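Local coordinates for protein 3-keto-5-aminohexanoate cleavage enzyme (PDB 3C6C) that probably cleaves 3-keto-5-aminohexanoate or a related beta-keto acid at a metal centre in a TIM barrel, at residues A[230-235]-A[239-244]. Residues are numbered along the deposited sequence; the frame is centred on the assembly and turned at random.
Sequences YQRNLI and AQWAAF
In the alpha-to-beta return of a beta-alpha-beta unit of the TIM barrel, Arg232 on helix 225-232 and Ile235 in the type I turn that starts at Arg232 pack on Ala239, just before strand 240-244, and on Trp241 within it. The aliphatic part of Arg232 lies over one face of the indole: CG sits 3.3 Å above the ring plane, displaced toward the rim, and CD approaches Trp241 CZ2 to 3.4 Å. With CG anti to the backbone N (chi1 179°) the chain runs over the rim of the indole from the NE1-CE2 side to CZ2, then bends at chi3 (62°), and the guanidinium plane stands nearly perpendicular to the indole, at 89°. The ring is therefore met by methylenes, while the polar end is held elsewhere: Arg232 NH1 bonds to Leu260 O, and NH2 forms a salt bridge with Glu226 of a third subunit. The turn redirects the chain, and Ile235 splits its branches between two partners, CD1 against Trp241 CB (3.8 Å) and CG2 against Ala239 CB (3.9 Å). Trp241 also touches Met228 of helix 225-232 and Met213 of strand 210-214, so its indole lies between that helix and the barrel wall, where strand 240-244 runs parallel to strand 210-214 through backbone hydrogen bonds of Gln240 and Ala242 with Phe211.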
loop_
_atom_site.group_PDB
_atom_site.type_symbol
_atom_site.label_atom_id
_atom_site.label_comp_id
_atom_site.label_asym_id
_atom_site.label_seq_id
_atom_site.Cartn_x
_atom_site.Cartn_y
_atom_site.Cartn_z
ATOM N N TYR A 230 5.557 2.372 3.303
ATOM C CA TYR A 230 4.672 2.806 4.407
ATOM C C TYR A 230 5.361 3.858 5.272
ATOM O O TYR A 230 4.819 4.947 5.532
ATOM C CB TYR A 230 4.208 1.620 5.263
ATOM C CG TYR A 230 3.675 2.050 6.603
ATOM C CD1 TYR A 230 2.473 2.746 6.702
ATOM C CD2 TYR A 230 4.370 1.783 7.769
ATOM C CE1 TYR A 230 1.980 3.163 7.947
ATOM C CE2 TYR A 230 3.901 2.172 8.992
ATOM C CZ TYR A 230 2.699 2.870 9.087
ATOM O OH TYR A 230 2.243 3.253 10.305
ATOM N N GLN A 231 6.590 3.543 5.670
ATOM C CA GLN A 231 7.344 4.431 6.531
ATOM C C GLN A 231 7.753 5.696 5.770
ATOM O O GLN A 231 7.786 6.786 6.330
ATOM C CB GLN A 231 8.503 3.733 7.243
ATOM C CG GLN A 231 8.015 2.756 8.279
ATOM C CD GLN A 231 9.051 2.167 9.226
ATOM O OE1 GLN A 231 8.698 1.741 10.328
ATOM N NE2 GLN A 231 10.312 2.090 8.800
ATOM N N ARG A 232 8.062 5.555 4.490
ATOM C CA ARG A 232 8.487 6.705 3.701
ATOM C C ARG A 232 7.400 7.763 3.718
ATOM O O ARG A 232 7.658 8.964 3.800
ATOM C CB ARG A 232 8.781 6.327 2.243
ATOM C CG ARG A 232 9.221 7.523 1.374
ATOM C CD ARG A 232 9.190 7.193 -0.091
ATOM N NE ARG A 232 7.838 6.873 -0.533
ATOM C CZ ARG A 232 7.493 6.663 -1.796
ATOM N NH1 ARG A 232 8.402 6.761 -2.756
ATOM N NH2 ARG A 232 6.232 6.367 -2.101
ATOM N N ASN A 233 6.165 7.295 3.647
ATOM C CA ASN A 233 5.032 8.211 3.494
ATOM C C ASN A 233 4.763 9.014 4.779
ATOM O O ASN A 233 4.029 10.001 4.744
ATOM C CB ASN A 233 3.793 7.470 2.961
ATOM C CG ASN A 233 3.993 6.927 1.520
ATOM O OD1 ASN A 233 4.931 7.295 0.811
ATOM N ND2 ASN A 233 3.109 6.032 1.107
ATOM N N LEU A 234 5.393 8.597 5.881
ATOM C CA LEU A 234 5.299 9.311 7.181
ATOM C C LEU A 234 6.378 10.362 7.344
ATOM O O LEU A 234 6.317 11.223 8.225
ATOM C CB LEU A 234 5.424 8.347 8.352
ATOM C CG LEU A 234 4.334 7.277 8.484
ATOM C CD1 LEU A 234 4.672 6.312 9.653
ATOM C CD2 LEU A 234 2.966 7.908 8.676
ATOM N N ILE A 235 7.392 10.263 6.506
ATOM C CA ILE A 235 8.554 11.184 6.585
ATOM C C ILE A 235 8.224 12.551 5.958
ATOM O O ILE A 235 7.600 12.628 4.890
ATOM C CB ILE A 235 9.832 10.532 6.013
ATOM C CG1 ILE A 235 10.283 9.440 6.982
ATOM C CG2 ILE A 235 10.955 11.572 5.882
ATOM C CD1 ILE A 235 11.364 8.556 6.465
ATOM N N ALA A 239 12.385 16.519 3.973
ATOM C CA ALA A 239 13.465 15.765 4.590
ATOM C C ALA A 239 14.143 14.878 3.575
ATOM O O ALA A 239 13.557 14.484 2.572
ATOM C CB ALA A 239 12.931 14.937 5.754
ATOM N N GLN A 240 15.409 14.596 3.844
ATOM C CA GLN A 240 16.121 13.524 3.150
ATOM C C GLN A 240 15.939 12.260 3.973
ATOM O O GLN A 240 15.913 12.318 5.213
ATOM C CB GLN A 240 17.615 13.843 3.004
ATOM C CG GLN A 240 17.934 14.854 1.936
ATOM C CD GLN A 240 17.539 14.391 0.550
ATOM O OE1 GLN A 240 17.860 13.276 0.149
ATOM N NE2 GLN A 240 16.852 15.249 -0.199
ATOM N N TRP A 241 15.749 11.131 3.289
ATOM C CA TRP A 241 15.621 9.841 3.970
ATOM C C TRP A 241 16.466 8.780 3.299
ATOM O O TRP A 241 16.780 8.855 2.105
ATOM C CB TRP A 241 14.161 9.370 4.099
ATOM C CG TRP A 241 13.523 8.982 2.833
ATOM C CD1 TRP A 241 12.914 9.804 1.943
ATOM C CD2 TRP A 241 13.468 7.666 2.270
ATOM N NE1 TRP A 241 12.464 9.083 0.860
ATOM C CE2 TRP A 241 12.801 7.768 1.035
ATOM C CE3 TRP A 241 13.924 6.414 2.687
ATOM C CZ2 TRP A 241 12.580 6.661 0.208
ATOM C CZ3 TRP A 241 13.668 5.315 1.882
ATOM C CH2 TRP A 241 13.027 5.452 0.649
ATOM N N ALA A 242 16.848 7.824 4.120
ATOM C CA ALA A 242 17.590 6.619 3.698
ATOM C C ALA A 242 16.975 5.392 4.355
ATOM O O ALA A 242 16.189 5.496 5.284
ATOM C CB ALA A 242 19.048 6.759 4.072
ATOM N N ALA A 243 17.337 4.230 3.835
ATOM C CA ALA A 243 16.926 2.960 4.405
ATOM C C ALA A 243 18.035 1.962 4.127
ATOM O O ALA A 243 18.713 2.060 3.103
ATOM C CB ALA A 243 15.591 2.491 3.787
ATOM N N PHE A 244 18.263 1.066 5.067
ATOM C CA PHE A 244 19.235 -0.009 4.834
ATOM C C PHE A 244 18.830 -1.316 5.490
ATOM O O PHE A 244 18.000 -1.351 6.367
ATOM C CB PHE A 244 20.620 0.446 5.287
ATOM C CG PHE A 244 20.819 0.451 6.770
ATOM C CD1 PHE A 244 20.539 1.568 7.516
ATOM C CD2 PHE A 244 21.320 -0.674 7.426
ATOM C CE1 PHE A 244 20.747 1.574 8.860
ATOM C CE2 PHE A 244 21.516 -0.681 8.797
ATOM C CZ PHE A 244 21.241 0.452 9.517
#